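Local coordinates for acyl-CoA dehydrogenase (Geobacillus kaustophilus, PDB 2PG0), which probably catalyses the FAD-dependent alpha,beta-dehydrogenation of acyl chains, introducing a double bond next to the carbonyl group, at residues Q247-V252 with I367-N372; I254-A259 with W327-M332; M332-A337 with R360-S365. All blocks are in the same frame, centred on the assembly; numbering follows the deposited sequence.

Interaction 1 of 3, residues Q247-V252 with I367-N372. With FAD (flavin-adenine dinucleotide), chain C.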
loop_
_atom_site.group_PDB
_atom_site.type_symbol
_atom_site.label_atom_id
_atom_site.label_comp_id
_atom_site.label_asym_id
_atom_site.label_seq_id
_atom_site.Cartn_x
_atom_site.Cartn_y
_atom_site.Cartn_z
ATOM N N GLN A 247 1.491 29.057 -6.118
ATOM C CA GLN A 247 0.154 29.088 -6.721
ATOM C C GLN A 247 -0.024 28.001 -7.788
ATOM O O GLN A 247 -1.079 27.367 -7.848
ATOM C CB GLN A 247 -0.194 30.483 -7.267
ATOM C CG GLN A 247 -1.615 30.576 -7.851
ATOM C CD GLN A 247 -2.221 31.965 -7.739
ATOM O OE1 GLN A 247 -2.268 32.557 -6.656
ATOM N NE2 GLN A 247 -2.710 32.484 -8.858
ATOM N N GLU A 248 1.000 27.788 -8.619
ATOM C CA GLU A 248 0.951 26.751 -9.666
ATOM C C GLU A 248 0.632 25.361 -9.083
ATOM O O GLU A 248 -0.285 24.669 -9.550
ATOM C CB GLU A 248 2.255 26.709 -10.482
ATOM C CG GLU A 248 2.232 25.673 -11.627
ATOM C CD GLU A 248 3.435 25.757 -12.576
ATOM O OE1 GLU A 248 4.013 26.854 -12.752
ATOM O OE2 GLU A 248 3.791 24.711 -13.168
ATOM N N ARG A 249 1.388 24.970 -8.061
ATOM C CA ARG A 249 1.179 23.687 -7.395
ATOM C C ARG A 249 -0.192 23.592 -6.721
ATOM O O ARG A 249 -0.813 22.522 -6.717
ATOM C CB ARG A 249 2.330 23.393 -6.425
ATOM C CG ARG A 249 3.604 23.046 -7.187
ATOM C CD ARG A 249 4.883 23.314 -6.420
ATOM N NE ARG A 249 6.026 23.103 -7.309
ATOM C CZ ARG A 249 7.281 23.471 -7.049
ATOM N NH1 ARG A 249 7.582 24.090 -5.915
ATOM N NH2 ARG A 249 8.239 23.218 -7.939
ATOM N N LEU A 250 -0.666 24.713 -6.180
ATOM C CA LEU A 250 -1.996 24.767 -5.574
ATOM C C LEU A 250 -3.088 24.521 -6.616
ATOM O O LEU A 250 -4.066 23.818 -6.343
ATOM C CB LEU A 250 -2.225 26.100 -4.842
ATOM C CG LEU A 250 -3.540 26.265 -4.056
ATOM C CD1 LEU A 250 -3.791 25.084 -3.092
ATOM C CD2 LEU A 250 -3.561 27.594 -3.304
ATOM N N VAL A 251 -2.920 25.106 -7.799
ATOM C CA VAL A 251 -3.884 24.935 -8.890
ATOM C C VAL A 251 -3.968 23.469 -9.319
ATOM O O VAL A 251 -5.060 22.919 -9.481
ATOM C CB VAL A 251 -3.544 25.879 -10.081
ATOM C CG1 VAL A 251 -4.332 25.509 -11.325
ATOM C CG2 VAL A 251 -3.818 27.339 -9.679
ATOM N N VAL A 252 -2.812 22.827 -9.467
ATOM C CA VAL A 252 -2.770 21.395 -9.768
ATOM C C VAL A 252 -3.448 20.559 -8.677
ATOM O O VAL A 252 -4.221 19.658 -8.990
ATOM C CB VAL A 252 -1.323 20.915 -10.026
ATOM C CG1 VAL A 252 -1.247 19.388 -10.082
ATOM C CG2 VAL A 252 -0.808 21.538 -11.326
ATOM N N ILE A 367 3.234 14.420 -12.452
ATOM C CA ILE A 367 4.444 14.748 -13.200
ATOM C C ILE A 367 4.610 16.255 -13.380
ATOM O O ILE A 367 5.667 16.801 -13.053
ATOM C CB ILE A 367 4.484 13.999 -14.559
ATOM C CG1 ILE A 367 4.582 12.486 -14.321
ATOM C CG2 ILE A 367 5.670 14.461 -15.423
ATOM C CD1 ILE A 367 4.273 11.631 -15.555
ATOM N N TYR A 368 3.584 16.937 -13.882
ATOM C CA TYR A 368 3.754 18.368 -14.170
ATOM C C TYR A 368 3.588 19.259 -12.932
ATOM O O TYR A 368 3.139 18.787 -11.884
ATOM C CB TYR A 368 2.928 18.833 -15.382
ATOM C CG TYR A 368 1.422 18.629 -15.336
ATOM C CD1 TYR A 368 0.666 18.969 -14.208
ATOM C CD2 TYR A 368 0.746 18.162 -16.460
ATOM C CE1 TYR A 368 -0.724 18.807 -14.192
ATOM C CE2 TYR A 368 -0.638 17.997 -16.455
ATOM C CZ TYR A 368 -1.364 18.320 -15.321
ATOM O OH TYR A 368 -2.732 18.156 -15.332
ATOM N N ALA A 369 3.981 20.530 -13.077
ATOM C CA ALA A 369 4.124 21.494 -11.978
ATOM C C ALA A 369 5.184 21.044 -10.957
ATOM O O ALA A 369 5.201 21.507 -9.818
ATOM C CB ALA A 369 2.776 21.786 -11.300
ATOM N N GLY A 370 6.076 20.161 -11.398
ATOM C CA GLY A 370 7.082 19.554 -10.527
ATOM C C GLY A 370 6.641 18.143 -10.210
ATOM O O GLY A 370 5.520 17.936 -9.748
ATOM N N THR A 371 7.508 17.163 -10.463
ATOM C CA THR A 371 7.163 15.773 -10.170
ATOM C C THR A 371 6.932 15.582 -8.675
ATOM O O THR A 371 7.400 16.375 -7.853
ATOM C CB THR A 371 8.271 14.787 -10.578
ATOM O OG1 THR A 371 9.441 15.046 -9.787
ATOM C CG2 THR A 371 8.598 14.906 -12.055
ATOM N N ASN A 372 6.219 14.518 -8.326
ATOM C CA ASN A 372 5.947 14.230 -6.918
ATOM C C ASN A 372 7.240 13.916 -6.150
ATOM O O ASN A 372 7.330 14.163 -4.940
ATOM C CB ASN A 372 4.870 13.142 -6.790
ATOM C CG ASN A 372 3.480 13.662 -7.143
ATOM O OD1 ASN A 372 3.305 14.855 -7.428
ATOM N ND2 ASN A 372 2.480 12.783 -7.091
HETATM P PA FAD C . 12.813 14.385 -15.546
HETATM O O1A FAD C . 13.792 13.938 -16.590
HETATM O O2A FAD C . 13.204 15.672 -14.864
HETATM O O5B FAD C . 12.620 13.207 -14.456
HETATM C C5B FAD C . 12.291 11.890 -14.872
HETATM C C4B FAD C . 11.988 11.059 -13.624
HETATM O O4B FAD C . 13.132 11.061 -12.784
HETATM C C3B FAD C . 10.845 11.675 -12.819
HETATM O O3B FAD C . 10.042 10.669 -12.241
HETATM C C2B FAD C . 11.553 12.413 -11.707
HETATM O O2B FAD C . 10.751 12.597 -10.556
HETATM C C1B FAD C . 12.763 11.504 -11.487
HETATM N N9A FAD C . 13.838 12.240 -10.798
HETATM C C8A FAD C . 14.592 13.277 -11.292
HETATM N N7A FAD C . 15.447 13.678 -10.326
HETATM C C5A FAD C . 15.248 12.915 -9.228
HETATM C C6A FAD C . 15.845 12.902 -7.972
HETATM N N6A FAD C . 16.730 13.848 -7.643
HETATM N N1A FAD C . 15.416 11.989 -7.029
HETATM C C2A FAD C . 14.408 11.087 -7.321
HETATM N N3A FAD C . 13.824 11.094 -8.576
HETATM C C4A FAD C . 14.235 12.002 -9.510
HETATM N N1 FAD C . 6.603 22.422 -18.677
HETATM C C2 FAD C . 6.570 23.799 -18.805
HETATM O O2 FAD C . 7.587 24.457 -18.570
HETATM N N3 FAD C . 5.404 24.434 -19.210
HETATM C C4 FAD C . 4.273 23.692 -19.488
HETATM O O4 FAD C . 3.245 24.264 -19.860
HETATM C C4X FAD C . 4.302 22.301 -19.345
HETATM N N5 FAD C . 3.172 21.544 -19.617
HETATM C C5X FAD C . 3.202 20.166 -19.508
HETATM C C6 FAD C . 2.058 19.438 -19.813
HETATM C C7 FAD C . 2.073 18.050 -19.700
HETATM C C7M FAD C . 0.807 17.308 -20.028
HETATM C C8 FAD C . 3.247 17.393 -19.284
HETATM C C8M FAD C . 3.337 15.899 -19.140
HETATM C C9 FAD C . 4.389 18.126 -18.990
HETATM C C9A FAD C . 4.376 19.521 -19.094
HETATM N N10 FAD C . 5.511 20.277 -18.791
HETATM C C10 FAD C . 5.478 21.661 -18.938
HETATM C "C1'" FAD C . 6.776 19.636 -18.261
HETATM C "C2'" FAD C . 6.697 19.019 -16.854
HETATM O "O2'" FAD C . 6.716 19.979 -15.817
HETATM C "C3'" FAD C . 7.894 18.084 -16.712
HETATM O "O3'" FAD C . 7.583 16.920 -17.448
HETATM C "C4'" FAD C . 8.254 17.715 -15.265
HETATM O "O4'" FAD C . 8.757 18.825 -14.544
HETATM C "C5'" FAD C . 9.281 16.584 -15.201
HETATM O "O5'" FAD C . 10.403 16.870 -16.017
HETATM P P FAD C . 10.888 15.772 -17.084
HETATM O O1P FAD C . 9.731 15.332 -17.945
HETATM O O2P FAD C . 12.022 16.324 -17.902
HETATM O O3P FAD C . 11.346 14.494 -16.206
#

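Interaction 2 of 3, residues I254-A259 with W327-M332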
loop_
_atom_site.group_PDB
_atom_site.type_symbol
_atom_site.label_atom_id
_atom_site.label_comp_id
_atom_site.label_asym_id
_atom_site.label_seq_id
_atom_site.Cartn_x
_atom_site.Cartn_y
_atom_site.Cartn_z
ATOM N N ILE A 254 -5.809 21.540 -6.626
ATOM C CA ILE A 254 -7.259 21.795 -6.737
ATOM C C ILE A 254 -7.906 20.944 -7.841
ATOM O O ILE A 254 -8.947 20.314 -7.609
ATOM C CB ILE A 254 -7.575 23.301 -6.929
ATOM C CG1 ILE A 254 -7.225 24.080 -5.654
ATOM C CG2 ILE A 254 -9.056 23.509 -7.311
ATOM C CD1 ILE A 254 -7.112 25.602 -5.839
ATOM N N ALA A 255 -7.274 20.903 -9.016
ATOM C CA ALA A 255 -7.790 20.136 -10.160
ATOM C C ALA A 255 -7.784 18.630 -9.907
ATOM O O ALA A 255 -8.714 17.914 -10.291
ATOM C CB ALA A 255 -7.003 20.469 -11.438
ATOM N N ALA A 256 -6.731 18.138 -9.261
ATOM C CA ALA A 256 -6.673 16.719 -8.935
ATOM C C ALA A 256 -7.732 16.322 -7.889
ATOM O O ALA A 256 -8.332 15.243 -7.983
ATOM C CB ALA A 256 -5.270 16.332 -8.478
ATOM N N GLN A 257 -7.966 17.196 -6.911
ATOM C CA GLN A 257 -8.975 16.961 -5.878
ATOM C C GLN A 257 -10.354 16.846 -6.534
ATOM O O GLN A 257 -11.111 15.913 -6.257
ATOM C CB GLN A 257 -8.958 18.082 -4.827
ATOM C CG GLN A 257 -10.003 17.935 -3.710
ATOM C CD GLN A 257 -9.809 16.693 -2.865
ATOM O OE1 GLN A 257 -8.677 16.277 -2.585
ATOM N NE2 GLN A 257 -10.920 16.082 -2.462
ATOM N N THR A 258 -10.656 17.800 -7.409
ATOM C CA THR A 258 -11.912 17.784 -8.169
ATOM C C THR A 258 -12.063 16.533 -9.046
ATOM O O THR A 258 -13.147 15.943 -9.116
ATOM C CB THR A 258 -12.050 19.046 -9.033
ATOM O OG1 THR A 258 -11.908 20.197 -8.201
ATOM C CG2 THR A 258 -13.421 19.089 -9.693
ATOM N N ALA A 259 -10.981 16.134 -9.711
ATOM C CA ALA A 259 -10.987 14.939 -10.564
ATOM C C ALA A 259 -11.338 13.693 -9.751
ATOM O O ALA A 259 -12.155 12.880 -10.183
ATOM C CB ALA A 259 -9.642 14.768 -11.269
ATOM N N TRP A 327 1.548 16.536 -4.135
ATOM C CA TRP A 327 1.920 15.141 -4.335
ATOM C C TRP A 327 0.868 14.179 -3.793
ATOM O O TRP A 327 0.502 13.217 -4.468
ATOM C CB TRP A 327 3.348 14.820 -3.827
ATOM C CG TRP A 327 3.466 14.400 -2.382
ATOM C CD1 TRP A 327 3.856 15.179 -1.333
ATOM C CD2 TRP A 327 3.213 13.093 -1.840
ATOM N NE1 TRP A 327 3.849 14.447 -0.166
ATOM C CE2 TRP A 327 3.456 13.163 -0.449
ATOM C CE3 TRP A 327 2.791 11.878 -2.392
ATOM C CZ2 TRP A 327 3.296 12.061 0.397
ATOM C CZ3 TRP A 327 2.632 10.774 -1.551
ATOM C CH2 TRP A 327 2.882 10.879 -0.169
ATOM N N TRP A 328 0.369 14.443 -2.591
ATOM C CA TRP A 328 -0.537 13.494 -1.952
ATOM C C TRP A 328 -1.886 13.403 -2.666
ATOM O O TRP A 328 -2.397 12.307 -2.870
ATOM C CB TRP A 328 -0.725 13.801 -0.466
ATOM C CG TRP A 328 -1.404 12.673 0.241
ATOM C CD1 TRP A 328 -0.802 11.596 0.845
ATOM C CD2 TRP A 328 -2.816 12.486 0.399
ATOM N NE1 TRP A 328 -1.756 10.763 1.379
ATOM C CE2 TRP A 328 -3.000 11.283 1.122
ATOM C CE3 TRP A 328 -3.944 13.231 0.021
ATOM C CZ2 TRP A 328 -4.267 10.804 1.467
ATOM C CZ3 TRP A 328 -5.204 12.756 0.364
ATOM C CH2 TRP A 328 -5.356 11.552 1.081
ATOM N N ILE A 329 -2.436 14.551 -3.054
ATOM C CA ILE A 329 -3.736 14.582 -3.740
ATOM C C ILE A 329 -3.645 13.968 -5.146
ATOM O O ILE A 329 -4.548 13.242 -5.569
ATOM C CB ILE A 329 -4.381 15.993 -3.754
ATOM C CG1 ILE A 329 -4.744 16.418 -2.325
ATOM C CG2 ILE A 329 -5.660 15.995 -4.598
ATOM C CD1 ILE A 329 -5.149 17.899 -2.177
ATOM N N THR A 330 -2.562 14.248 -5.865
ATOM C CA THR A 330 -2.396 13.641 -7.191
ATOM C C THR A 330 -2.267 12.113 -7.102
ATOM O O THR A 330 -2.906 11.396 -7.876
ATOM C CB THR A 330 -1.266 14.284 -8.033
ATOM O OG1 THR A 330 -0.003 14.177 -7.351
ATOM C CG2 THR A 330 -1.589 15.751 -8.356
ATOM N N GLU A 331 -1.467 11.610 -6.156
ATOM C CA GLU A 331 -1.376 10.156 -5.946
ATOM C C GLU A 331 -2.721 9.565 -5.530
ATOM O O GLU A 331 -3.096 8.496 -6.000
ATOM C CB GLU A 331 -0.298 9.778 -4.924
ATOM C CG GLU A 331 1.136 10.045 -5.381
ATOM C CD GLU A 331 1.528 9.356 -6.702
ATOM O OE1 GLU A 331 0.945 8.316 -7.073
ATOM O OE2 GLU A 331 2.455 9.865 -7.365
ATOM N N MET A 332 -3.442 10.277 -4.663
ATOM C CA MET A 332 -4.755 9.838 -4.193
ATOM C C MET A 332 -5.743 9.748 -5.359
ATOM O O MET A 332 -6.506 8.796 -5.460
ATOM C CB MET A 332 -5.283 10.810 -3.145
ATOM C CG MET A 332 -6.372 10.248 -2.271
ATOM S SD MET A 332 -7.269 11.620 -1.534
ATOM C CE MET A 332 -8.186 12.153 -3.010
#

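Interaction 3 of 3, residues M332-A337 with R360-S365. With FAD (flavin-adenine dinucleotide), chain C.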
loop_
_atom_site.group_PDB
_atom_site.type_symbol
_atom_site.label_atom_id
_atom_site.label_comp_id
_atom_site.label_asym_id
_atom_site.label_seq_id
_atom_site.Cartn_x
_atom_site.Cartn_y
_atom_site.Cartn_z
ATOM N N MET A 332 -3.442 10.277 -4.663
ATOM C CA MET A 332 -4.755 9.838 -4.193
ATOM C C MET A 332 -5.743 9.748 -5.359
ATOM O O MET A 332 -6.506 8.796 -5.460
ATOM C CB MET A 332 -5.283 10.810 -3.145
ATOM C CG MET A 332 -6.372 10.248 -2.271
ATOM S SD MET A 332 -7.269 11.620 -1.534
ATOM C CE MET A 332 -8.186 12.153 -3.010
ATOM N N ALA A 333 -5.697 10.733 -6.253
ATOM C CA ALA A 333 -6.596 10.761 -7.399
ATOM C C ALA A 333 -6.260 9.627 -8.372
ATOM O O ALA A 333 -7.154 9.029 -8.972
ATOM C CB ALA A 333 -6.549 12.122 -8.078
ATOM N N LYS A 334 -4.969 9.310 -8.500
ATOM C CA LYS A 334 -4.536 8.160 -9.297
ATOM C C LYS A 334 -5.096 6.852 -8.742
ATOM O O LYS A 334 -5.550 6.001 -9.502
ATOM C CB LYS A 334 -3.004 8.118 -9.401
ATOM C CG LYS A 334 -2.439 9.115 -10.415
ATOM C CD LYS A 334 -0.939 9.384 -10.202
ATOM C CE LYS A 334 -0.079 8.160 -10.440
ATOM N NZ LYS A 334 1.346 8.427 -10.009
ATOM N N ARG A 335 -5.092 6.718 -7.413
ATOM C CA ARG A 335 -5.620 5.524 -6.760
ATOM C C ARG A 335 -7.127 5.436 -6.948
ATOM O O ARG A 335 -7.667 4.371 -7.215
ATOM C CB ARG A 335 -5.283 5.515 -5.266
ATOM C CG ARG A 335 -3.804 5.301 -4.969
ATOM C CD ARG A 335 -3.597 4.896 -3.506
ATOM N NE ARG A 335 -4.076 5.907 -2.568
ATOM C CZ ARG A 335 -3.410 7.013 -2.234
ATOM N NH1 ARG A 335 -2.221 7.268 -2.759
ATOM N NH2 ARG A 335 -3.932 7.866 -1.363
ATOM N N VAL A 336 -7.801 6.568 -6.795
ATOM C CA VAL A 336 -9.225 6.654 -7.110
ATOM C C VAL A 336 -9.516 6.170 -8.537
ATOM O O VAL A 336 -10.414 5.363 -8.742
ATOM C CB VAL A 336 -9.772 8.080 -6.847
ATOM C CG1 VAL A 336 -11.182 8.249 -7.444
ATOM C CG2 VAL A 336 -9.773 8.361 -5.338
ATOM N N ALA A 337 -8.738 6.648 -9.510
ATOM C CA ALA A 337 -8.939 6.288 -10.908
ATOM C C ALA A 337 -8.799 4.779 -11.137
ATOM O O ALA A 337 -9.609 4.185 -11.846
ATOM C CB ALA A 337 -7.975 7.071 -11.805
ATOM N N ARG A 360 -7.275 8.048 -18.060
ATOM C CA ARG A 360 -6.133 8.431 -18.906
ATOM C C ARG A 360 -5.606 9.829 -18.582
ATOM O O ARG A 360 -4.422 10.100 -18.763
ATOM C CB ARG A 360 -6.498 8.353 -20.394
ATOM C CG ARG A 360 -6.623 6.924 -20.946
ATOM C CD ARG A 360 -6.785 6.907 -22.461
ATOM N NE ARG A 360 -8.095 7.423 -22.866
ATOM C CZ ARG A 360 -8.330 8.674 -23.247
ATOM N NH1 ARG A 360 -7.341 9.562 -23.287
ATOM N NH2 ARG A 360 -9.565 9.038 -23.585
ATOM N N ASP A 361 -6.489 10.701 -18.099
ATOM C CA ASP A 361 -6.150 12.109 -17.853
ATOM C C ASP A 361 -5.369 12.329 -16.552
ATOM O O ASP A 361 -4.504 13.206 -16.473
ATOM C CB ASP A 361 -7.418 12.981 -17.858
ATOM C CG ASP A 361 -7.965 13.231 -19.271
ATOM O OD1 ASP A 361 -7.349 12.751 -20.245
ATOM O OD2 ASP A 361 -9.015 13.920 -19.406
ATOM N N ILE A 362 -5.657 11.517 -15.543
ATOM C CA ILE A 362 -5.136 11.786 -14.201
ATOM C C ILE A 362 -3.620 11.612 -13.966
ATOM O O ILE A 362 -3.043 12.411 -13.232
ATOM C CB ILE A 362 -5.971 11.067 -13.085
ATOM C CG1 ILE A 362 -5.670 11.665 -11.697
ATOM C CG2 ILE A 362 -5.800 9.536 -13.135
ATOM C CD1 ILE A 362 -6.088 13.137 -11.569
ATOM N N PRO A 363 -2.976 10.586 -14.566
ATOM C CA PRO A 363 -1.642 10.256 -14.025
ATOM C C PRO A 363 -0.561 11.311 -14.266
ATOM O O PRO A 363 0.432 11.374 -13.513
ATOM C CB PRO A 363 -1.303 8.922 -14.696
ATOM C CG PRO A 363 -2.101 8.891 -15.936
ATOM C CD PRO A 363 -3.349 9.698 -15.685
ATOM N N VAL A 364 -0.783 12.167 -15.259
ATOM C CA VAL A 364 0.163 13.237 -15.575
ATOM C C VAL A 364 0.209 14.315 -14.480
ATOM O O VAL A 364 1.198 15.049 -14.367
ATOM C CB VAL A 364 -0.091 13.833 -16.992
ATOM C CG1 VAL A 364 -1.420 14.586 -17.059
ATOM C CG2 VAL A 364 1.060 14.741 -17.400
ATOM N N SER A 365 -0.837 14.391 -13.655
ATOM C CA SER A 365 -0.859 15.365 -12.567
ATOM C C SER A 365 0.272 15.128 -11.554
ATOM O O SER A 365 0.671 16.045 -10.868
ATOM C CB SER A 365 -2.232 15.416 -11.885
ATOM O OG SER A 365 -2.495 14.247 -11.131
HETATM P PA FAD C . 12.813 14.385 -15.546
HETATM O O1A FAD C . 13.792 13.938 -16.590
HETATM O O2A FAD C . 13.204 15.672 -14.864
HETATM O O5B FAD C . 12.620 13.207 -14.456
HETATM C C5B FAD C . 12.291 11.890 -14.872
HETATM C C4B FAD C . 11.988 11.059 -13.624
HETATM O O4B FAD C . 13.132 11.061 -12.784
HETATM C C3B FAD C . 10.845 11.675 -12.819
HETATM O O3B FAD C . 10.042 10.669 -12.241
HETATM C C2B FAD C . 11.553 12.413 -11.707
HETATM O O2B FAD C . 10.751 12.597 -10.556
HETATM C C1B FAD C . 12.763 11.504 -11.487
HETATM N N9A FAD C . 13.838 12.240 -10.798
HETATM C C8A FAD C . 14.592 13.277 -11.292
HETATM N N7A FAD C . 15.447 13.678 -10.326
HETATM C C5A FAD C . 15.248 12.915 -9.228
HETATM C C6A FAD C . 15.845 12.902 -7.972
HETATM N N6A FAD C . 16.730 13.848 -7.643
HETATM N N1A FAD C . 15.416 11.989 -7.029
HETATM C C2A FAD C . 14.408 11.087 -7.321
HETATM N N3A FAD C . 13.824 11.094 -8.576
HETATM C C4A FAD C . 14.235 12.002 -9.510
HETATM N N1 FAD C . 6.603 22.422 -18.677
HETATM C C2 FAD C . 6.570 23.799 -18.805
HETATM O O2 FAD C . 7.587 24.457 -18.570
HETATM N N3 FAD C . 5.404 24.434 -19.210
HETATM C C4 FAD C . 4.273 23.692 -19.488
HETATM O O4 FAD C . 3.245 24.264 -19.860
HETATM C C4X FAD C . 4.302 22.301 -19.345
HETATM N N5 FAD C . 3.172 21.544 -19.617
HETATM C C5X FAD C . 3.202 20.166 -19.508
HETATM C C6 FAD C . 2.058 19.438 -19.813
HETATM C C7 FAD C . 2.073 18.050 -19.700
HETATM C C7M FAD C . 0.807 17.308 -20.028
HETATM C C8 FAD C . 3.247 17.393 -19.284
HETATM C C8M FAD C . 3.337 15.899 -19.140
HETATM C C9 FAD C . 4.389 18.126 -18.990
HETATM C C9A FAD C . 4.376 19.521 -19.094
HETATM N N10 FAD C . 5.511 20.277 -18.791
HETATM C C10 FAD C . 5.478 21.661 -18.938
HETATM C "C1'" FAD C . 6.776 19.636 -18.261
HETATM C "C2'" FAD C . 6.697 19.019 -16.854
HETATM O "O2'" FAD C . 6.716 19.979 -15.817
HETATM C "C3'" FAD C . 7.894 18.084 -16.712
HETATM O "O3'" FAD C . 7.583 16.920 -17.448
HETATM C "C4'" FAD C . 8.254 17.715 -15.265
HETATM O "O4'" FAD C . 8.757 18.825 -14.544
HETATM C "C5'" FAD C . 9.281 16.584 -15.201
HETATM O "O5'" FAD C . 10.403 16.870 -16.017
HETATM P P FAD C . 10.888 15.772 -17.084
HETATM O O1P FAD C . 9.731 15.332 -17.945
HETATM O O2P FAD C . 12.022 16.324 -17.902
HETATM O O3P FAD C . 11.346 14.494 -16.206
HETATM O O HOH W 1 2.205 9.369 -12.761
#

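Interaction 1 of 3, residues Q247-V252 with I367-N372
This is a helix-to-loop contact beside the FAD site. One face of helix 237-273 meets the loop that links helix 354-361 to helix 372-382. Ala-369 is the centre of it. Its methyl group lies against the helix, and CB is 3.6 Å from Val-252 CG2. The same CB is 3.6 Å from Glu-248 OE2, which comes in at the end of an extended chain with CG anti to the backbone N (chi1 -178°). The one hydrogen bond between the segments runs from Arg-249 NE to Ala-369 O at 3.1 Å. It is nearly straight, 169° at the hydrogen. The acceptor lies at the edge of the guanidinium, in its plane, and the N-H arrives nearly along the C=O axis. Arg-249 is extended from CG to NE, which carries NE out to this oxygen. Val-252 CG2 also meets the Tyr-368 ring obliquely, 4.0 Å from CE1. The flavin lies at the edge of that ring, near its plane, with Tyr-368 CD2 3.5 Å from FAD C7. At the backbone angles of Gly-370 a side chain would collide with the preceding carbonyl O. Thr-371 follows as N-cap of helix 372-382. Its OG1 bonds the backbone N of Met-374 and donates to FAD O2B at 2.9 Å. The second subunit packs on Ile-367 and Thr-371 through Gly-345 and Gln-342. The loop thus follows the cofactor from the flavin to the adenosine ribose, an arrangement that belongs to the FAD site of the acyl-CoA dehydrogenase fold.

Interaction 2 of 3, residues I254-A259 with W327-M332
The two indole rings of helix 327-332 each carry part of their own helix on one face. Trp-328 CB sits 4.1 Å above the Trp-327 ring, over its centre, and Glu-331 CG lies in plane at the edge. Met-332 CB lies 4.0 Å above the Trp-328 ring, offset toward the rim. Both indoles also touch the third subunit: Trp-327 NE1 bonds its Thr-296 OG1, and Trp-328 packs on its Leu-300. Other side chains of the segment meet helix 254-259. The two helices run roughly parallel, 29° apart, with axes 8.6 Å from each other, and belong to the C-terminal helical bundle of the acyl-CoA dehydrogenase fold. Ala-256 lies where the helices come close, its CA nearest that of Thr-330. Ala-256 CB touches Thr-330 CG2 at 3.7 Å and also Ile-329 CG2. Ile-329 CG2, anti to the backbone N, presses on the backbone of the other helix, 3.5 Å from Gln-257 N. The Gln-257 chain bends at chi2 (63°) and crosses Ile-329 obliquely, leaving OE1 3.6 Å from CG2. Its NE2 is bonded to Glu-261 OE2 and to Ile-298 O, so the amide is held by the bundle. Thr-330 OG1 bonds Lys-326 O of its own helix, while its methyl branch serves the contact.

Interaction 3 of 3, residues M332-A337 with R360-S365
A single water ties a lysine to a proline carbonyl beside an otherwise apolar contact. Lys-334 NZ donates to the water at 3.0 Å, and the water donates to Pro-363 O at 2.8 Å. The lysine chain bends at chi3 (65°), and its CG lies 3.9 Å from Pro-363 CA. NZ also forms a salt bridge with Glu-331, so the ammonium has an acidic partner one turn back on its helix. Next to it, Ile-362 reaches two alanines. Its CD1 meets Ala-333 CB at 3.7 Å, and its CG2 meets Ala-337 CB at 3.5 Å. CG1 is anti to the backbone N (chi1 -164°), which puts CG2 in the crowded position between N and the carbonyl carbon. CD1 also reaches Ala-259 of helix 237-273. An alanine here would probably leave Ala-333 and Ala-337 poorly packed and loosen the join to helix 237-273. Ile-362 O accepts both Ser-365 N (3.0 Å) and Ser-365 OG (2.8 Å), which pins the 3-10 turn. Val-364 points away from 332-337, and Val-364 CG2 lies tightly against the flavin methyl, 3.1 Å from FAD C8M. The turn is part of the flavin pocket of the acyl-CoA dehydrogenase fold, set against its C-terminal helical bundle.

How the interactions relate
All three contacts lie within the C-terminal domain. Interactions 2 and 3 are the closest pair, their centres about 8 Å apart; the centre of interaction 1 is about 10 Å from that of interaction 2 and about 14 Å from that of interaction 3. Helix 237-273 serves interactions 1 and 2, and helix 319-343 serves interactions 2 and 3, which share Met-332. Along the chain, interaction 1 closes a loop that encloses the other two, and interaction 2 closes before interaction 3 opens. Asn-372 ND2 probably bonds Thr-330 OG1 and Glu-331 OE2, joining interactions 1 and 2. Interactions 1 and 3 both touch FAD and the second subunit, through the nearly consecutive 360-365 and 367-372; interaction 2 lies farther from the cofactor.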